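Local atomic coordinates of bacterial Pleckstrin homology domain-containing protein (Shewanella loihica PV-4, PDB entry 3DCX), a protein that is of unknown function but folds as a bacterial pleckstrin-homology domain and is found in a five-chain assembly. Residues F37-K49 with V57-H69. Residues are numbered along the deposited sequence; the frame is centred on the assembly and turned at random.
Sequences FVFTNKRLILIDK and VSYHSVPYKAITH
Tyr64 lays its ring against the turn at 40-43 and donates a hydrogen bond from OH to Thr40 O, 2.7 Å, in the plane of that carbonyl. With CG of Tyr64 beside its own backbone N (chi1 -69°), the ring swings back over residues 40-44. Its CE1 meets Leu44 CD2 at 3.6 Å, Leu44 N sits over one face, and the hydroxyl also reaches the edge of the Phe39 ring. Phe115 of helix 105-116 meets the Tyr64 ring as well. Arg43, which pairs with Pro63 and is extended from CG to NE, reaches diagonally to Ser61, the partner of Ile45: NH1 donates to OG at 2.8 Å, nearly in the guanidinium plane, while NH2 makes a salt bridge with Glu24. From this end the antiparallel hairpin of strands 43-50 and 56-63, part of the pleckstrin-homology fold, runs on with paired backbone bonds at Leu44-Val62, Leu46-His60 and Asp48-Ser58; a second subunit continues the sheet beyond Ser58-Ser61. Close packing extends to Ile47, whose CG1 makes a CH-pi contact over one face of Tyr59, 4.1 Å from the ring centroid. The 49/57 end is partly exposed, Lys49 CG lying alongside Val57 CG2 at 3.9 Å. On the Asp48 face a water bonds to Leu46 O at 2.7 Å, to Ser58 OG and, weakly, to OD2 of the two-conformer Asp48.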
loop_
_atom_site.group_PDB
_atom_site.type_symbol
_atom_site.label_atom_id
_atom_site.label_comp_id
_atom_site.label_asym_id
_atom_site.label_seq_id
_atom_site.Cartn_x
_atom_site.Cartn_y
_atom_site.Cartn_z
ATOM N N PHE A 37 12.708 -9.813 -20.839
ATOM C CA PHE A 37 11.733 -9.953 -19.785
ATOM C C PHE A 37 12.200 -11.125 -18.908
ATOM O O PHE A 37 12.220 -12.280 -19.353
ATOM C CB PHE A 37 10.395 -10.241 -20.437
ATOM C CG PHE A 37 9.225 -9.933 -19.582
ATOM C CD1 PHE A 37 8.828 -10.794 -18.599
ATOM C CD2 PHE A 37 8.516 -8.765 -19.759
ATOM C CE1 PHE A 37 7.720 -10.509 -17.803
ATOM C CE2 PHE A 37 7.409 -8.477 -18.962
ATOM C CZ PHE A 37 7.011 -9.371 -17.994
ATOM N N VAL A 38 12.622 -10.822 -17.680
ATOM C CA VAL A 38 13.259 -11.830 -16.839
ATOM C C VAL A 38 12.374 -12.113 -15.635
ATOM O O VAL A 38 11.908 -11.181 -14.980
ATOM C CB VAL A 38 14.655 -11.372 -16.423
ATOM C CG1 VAL A 38 15.349 -12.424 -15.519
ATOM C CG2 VAL A 38 15.470 -11.089 -17.674
ATOM N N PHE A 39 12.084 -13.385 -15.411
ATOM C CA PHE A 39 11.377 -13.819 -14.202
ATOM C C PHE A 39 12.375 -14.381 -13.238
ATOM O O PHE A 39 13.019 -15.389 -13.528
ATOM C CB PHE A 39 10.354 -14.914 -14.494
ATOM C CG PHE A 39 9.266 -14.498 -15.406
ATOM C CD1 PHE A 39 9.489 -14.413 -16.787
ATOM C CD2 PHE A 39 8.000 -14.221 -14.908
ATOM C CE1 PHE A 39 8.464 -14.026 -17.647
ATOM C CE2 PHE A 39 6.963 -13.834 -15.758
ATOM C CZ PHE A 39 7.190 -13.740 -17.118
ATOM N N THR A 40 12.513 -13.741 -12.085
ATOM C CA THR A 40 13.272 -14.330 -11.001
ATOM C C THR A 40 12.297 -14.942 -9.979
ATOM O O THR A 40 11.085 -14.969 -10.196
ATOM C CB THR A 40 14.219 -13.323 -10.377
ATOM O OG1 THR A 40 13.563 -12.619 -9.297
ATOM C CG2 THR A 40 14.771 -12.374 -11.452
ATOM N N ASN A 41 12.812 -15.478 -8.885
ATOM C CA ASN A 41 11.912 -15.896 -7.807
ATOM C C ASN A 41 11.396 -14.739 -6.909
ATOM O O ASN A 41 10.607 -14.976 -6.006
ATOM C CB ASN A 41 12.519 -17.023 -6.964
ATOM C CG ASN A 41 13.773 -16.634 -6.265
ATOM O OD1 ASN A 41 14.433 -15.647 -6.598
ATOM N ND2 ASN A 41 14.132 -17.427 -5.280
ATOM N N LYS A 42 11.841 -13.512 -7.166
ATOM C CA LYS A 42 11.507 -12.326 -6.358
ATOM C C LYS A 42 10.863 -11.179 -7.146
ATOM O O LYS A 42 10.192 -10.321 -6.574
ATOM C CB LYS A 42 12.776 -11.771 -5.747
ATOM C CG LYS A 42 13.600 -12.743 -4.956
ATOM C CD LYS A 42 13.046 -12.972 -3.599
ATOM C CE LYS A 42 14.051 -13.709 -2.735
ATOM N NZ LYS A 42 13.336 -14.612 -1.827
ATOM N N ARG A 43 11.118 -11.125 -8.441
ATOM C CA ARG A 43 10.678 -9.985 -9.248
ATOM C C ARG A 43 10.705 -10.299 -10.722
ATOM O O ARG A 43 11.332 -11.251 -11.159
ATOM C CB ARG A 43 11.607 -8.772 -9.005
ATOM C CG ARG A 43 13.073 -9.091 -9.285
ATOM C CD ARG A 43 14.020 -7.878 -9.329
ATOM N NE ARG A 43 15.376 -8.343 -8.986
ATOM C CZ ARG A 43 16.447 -7.572 -8.843
ATOM N NH1 ARG A 43 16.398 -6.256 -9.060
ATOM N NH2 ARG A 43 17.601 -8.125 -8.483
ATOM N N LEU A 44 10.069 -9.437 -11.501
ATOM C CA LEU A 44 10.374 -9.339 -12.909
ATOM C C LEU A 44 11.437 -8.262 -13.059
ATOM O O LEU A 44 11.397 -7.241 -12.353
ATOM C CB LEU A 44 9.155 -8.944 -13.712
ATOM C CG LEU A 44 7.845 -9.660 -13.393
ATOM C CD1 LEU A 44 6.723 -8.959 -14.158
ATOM C CD2 LEU A 44 7.902 -11.139 -13.722
ATOM N N ILE A 45 12.386 -8.504 -13.960
ATOM C CA ILE A 45 13.317 -7.496 -14.433
ATOM C C ILE A 45 12.996 -7.229 -15.908
ATOM O O ILE A 45 13.012 -8.143 -16.758
ATOM C CB ILE A 45 14.789 -7.900 -14.222
ATOM C CG1 ILE A 45 15.025 -8.301 -12.769
ATOM C CG2 ILE A 45 15.754 -6.706 -14.585
ATOM C CD1 ILE A 45 16.404 -8.974 -12.512
ATOM N N LEU A 46 12.646 -5.984 -16.212
ATOM C CA LEU A 46 12.346 -5.610 -17.569
ATOM C C LEU A 46 13.516 -4.773 -18.060
ATOM O O LEU A 46 13.782 -3.691 -17.537
ATOM C CB LEU A 46 11.019 -4.846 -17.670
ATOM C CG LEU A 46 9.798 -5.334 -16.878
ATOM C CD1 LEU A 46 8.558 -4.711 -17.472
ATOM C CD2 LEU A 46 9.677 -6.841 -16.856
ATOM N N ILE A 47 14.240 -5.319 -19.027
ATOM C CA ILE A 47 15.420 -4.672 -19.609
ATOM C C ILE A 47 15.085 -4.093 -20.979
ATOM O O ILE A 47 14.905 -4.841 -21.948
ATOM C CB ILE A 47 16.576 -5.669 -19.749
ATOM C CG1 ILE A 47 16.902 -6.294 -18.381
ATOM C CG2 ILE A 47 17.802 -4.967 -20.380
ATOM C CD1 ILE A 47 18.003 -7.344 -18.390
ATOM N N ASP A 48 14.975 -2.771 -21.051
ATOM C CA ASP A 48 14.614 -2.114 -22.279
ATOM C C ASP A 48 15.822 -1.296 -22.756
ATOM O O ASP A 48 16.433 -0.553 -21.983
ATOM C CB ASP A 48 13.355 -1.250 -22.071
ATOM C CG ASP A 48 12.133 -2.061 -21.536
ATOM O OD1 ASP A 48 11.972 -3.263 -21.856
ATOM O OD2 ASP A 48 11.324 -1.476 -20.774
ATOM N N LYS A 49 16.164 -1.453 -24.026
ATOM C CA LYS A 49 17.254 -0.691 -24.635
ATOM C C LYS A 49 16.678 0.247 -25.704
ATOM O O LYS A 49 15.755 -0.116 -26.445
ATOM C CB LYS A 49 18.315 -1.619 -25.217
ATOM C CG LYS A 49 18.846 -2.669 -24.221
ATOM C CD LYS A 49 19.989 -3.454 -24.829
ATOM C CE LYS A 49 20.893 -4.063 -23.784
ATOM N NZ LYS A 49 22.135 -4.503 -24.427
ATOM N N VAL A 57 19.823 2.221 -21.578
ATOM C CA VAL A 57 19.305 0.958 -21.023
ATOM C C VAL A 57 18.613 1.206 -19.699
ATOM O O VAL A 57 19.136 1.923 -18.876
ATOM C CB VAL A 57 20.429 -0.077 -20.802
ATOM C CG1 VAL A 57 19.858 -1.400 -20.280
ATOM C CG2 VAL A 57 21.208 -0.324 -22.095
ATOM N N SER A 58 17.423 0.642 -19.518
ATOM C CA SER A 58 16.802 0.621 -18.215
ATOM C C SER A 58 16.579 -0.788 -17.693
ATOM O O SER A 58 16.254 -1.707 -18.428
ATOM C CB SER A 58 15.496 1.400 -18.196
ATOM O OG SER A 58 14.659 0.977 -19.228
ATOM N N TYR A 59 16.769 -0.945 -16.398
ATOM C CA TYR A 59 16.401 -2.169 -15.701
ATOM C C TYR A 59 15.294 -1.792 -14.720
ATOM O O TYR A 59 15.549 -1.104 -13.727
ATOM C CB TYR A 59 17.593 -2.745 -14.922
ATOM C CG TYR A 59 18.706 -3.415 -15.713
ATOM C CD1 TYR A 59 19.009 -3.082 -17.030
ATOM C CD2 TYR A 59 19.483 -4.380 -15.108
ATOM C CE1 TYR A 59 20.057 -3.720 -17.712
ATOM C CE2 TYR A 59 20.500 -5.014 -15.759
ATOM C CZ TYR A 59 20.807 -4.680 -17.044
ATOM O OH TYR A 59 21.858 -5.360 -17.636
ATOM N N HIS A 60 14.075 -2.212 -15.036
ATOM C CA HIS A 60 12.920 -1.975 -14.202
ATOM C C HIS A 60 12.617 -3.262 -13.434
ATOM O O HIS A 60 12.260 -4.290 -14.028
ATOM C CB HIS A 60 11.746 -1.544 -15.078
ATOM C CG HIS A 60 10.547 -1.104 -14.305
ATOM N ND1 HIS A 60 9.307 -0.969 -14.884
ATOM C CD2 HIS A 60 10.378 -0.846 -12.989
ATOM C CE1 HIS A 60 8.433 -0.604 -13.960
ATOM N NE2 HIS A 60 9.058 -0.525 -12.800
ATOM N N SER A 61 12.764 -3.205 -12.116
ATOM C CA SER A 61 12.391 -4.325 -11.229
ATOM C C SER A 61 10.959 -4.205 -10.730
ATOM O O SER A 61 10.571 -3.183 -10.119
ATOM C CB SER A 61 13.333 -4.409 -10.032
ATOM O OG SER A 61 14.671 -4.623 -10.454
ATOM N N VAL A 62 10.172 -5.249 -10.996
ATOM C CA VAL A 62 8.820 -5.346 -10.484
ATOM C C VAL A 62 8.723 -6.538 -9.544
ATOM O O VAL A 62 8.580 -7.673 -10.019
ATOM C CB VAL A 62 7.774 -5.456 -11.585
ATOM C CG1 VAL A 62 6.373 -5.262 -10.952
ATOM C CG2 VAL A 62 8.042 -4.416 -12.654
ATOM N N PRO A 63 8.836 -6.294 -8.226
ATOM C CA PRO A 63 8.642 -7.394 -7.292
ATOM C C PRO A 63 7.240 -7.942 -7.463
ATOM O O PRO A 63 6.307 -7.196 -7.786
ATOM C CB PRO A 63 8.842 -6.747 -5.913
ATOM C CG PRO A 63 9.604 -5.484 -6.189
ATOM C CD PRO A 63 9.139 -5.034 -7.528
ATOM N N TYR A 64 7.086 -9.237 -7.264
ATOM C CA TYR A 64 5.794 -9.862 -7.469
ATOM C C TYR A 64 4.767 -9.277 -6.526
ATOM O O TYR A 64 3.606 -9.153 -6.877
ATOM C CB TYR A 64 5.895 -11.369 -7.306
ATOM C CG TYR A 64 6.671 -12.026 -8.412
ATOM C CD1 TYR A 64 6.134 -12.180 -9.686
ATOM C CD2 TYR A 64 7.943 -12.506 -8.182
ATOM C CE1 TYR A 64 6.860 -12.813 -10.710
ATOM C CE2 TYR A 64 8.685 -13.119 -9.202
ATOM C CZ TYR A 64 8.145 -13.272 -10.459
ATOM O OH TYR A 64 8.902 -13.900 -11.442
ATOM N N LYS A 65 5.207 -8.858 -5.342
ATOM C CA LYS A 65 4.283 -8.298 -4.337
ATOM C C LYS A 65 3.674 -6.953 -4.761
ATOM O O LYS A 65 2.683 -6.520 -4.191
ATOM C CB LYS A 65 4.949 -8.227 -2.960
ATOM C CG LYS A 65 6.231 -7.427 -2.916
ATOM C CD LYS A 65 7.267 -7.978 -1.919
ATOM C CE LYS A 65 8.612 -7.203 -2.016
ATOM N NZ LYS A 65 8.449 -5.723 -1.911
ATOM N N ALA A 66 4.237 -6.329 -5.795
ATOM C CA ALA A 66 3.704 -5.068 -6.356
ATOM C C ALA A 66 2.630 -5.312 -7.413
ATOM O O ALA A 66 1.952 -4.376 -7.858
ATOM C CB ALA A 66 4.836 -4.265 -6.977
ATOM N N ILE A 67 2.511 -6.554 -7.872
ATOM C CA ILE A 67 1.524 -6.913 -8.887
ATOM C C ILE A 67 0.226 -7.166 -8.143
ATOM O O ILE A 67 0.045 -8.210 -7.508
ATOM C CB ILE A 67 1.929 -8.163 -9.706
ATOM C CG1 ILE A 67 3.283 -7.982 -10.380
ATOM C CG2 ILE A 67 0.915 -8.436 -10.756
ATOM C CD1 ILE A 67 3.835 -9.256 -10.979
ATOM N N THR A 68 -0.678 -6.209 -8.203
ATOM C CA THR A 68 -1.887 -6.240 -7.380
ATOM C C THR A 68 -2.988 -7.101 -8.008
ATOM O O THR A 68 -3.872 -7.636 -7.323
ATOM C CB THR A 68 -2.400 -4.819 -7.169
ATOM O OG1 THR A 68 -2.642 -4.228 -8.447
ATOM C CG2 THR A 68 -1.343 -3.979 -6.417
ATOM N N HIS A 69 -2.948 -7.206 -9.325
ATOM C CA HIS A 69 -3.823 -8.091 -10.075
ATOM C C HIS A 69 -3.293 -8.201 -11.499
ATOM O O HIS A 69 -2.387 -7.456 -11.913
ATOM C CB HIS A 69 -5.316 -7.688 -9.984
ATOM C CG HIS A 69 -5.667 -6.306 -10.461
ATOM N ND1 HIS A 69 -6.630 -6.080 -11.423
ATOM C CD2 HIS A 69 -5.256 -5.081 -10.056
ATOM C CE1 HIS A 69 -6.754 -4.784 -11.621
ATOM N NE2 HIS A 69 -5.929 -4.156 -10.805
HETATM O O HOH W 1 12.882 -1.319 -18.472
#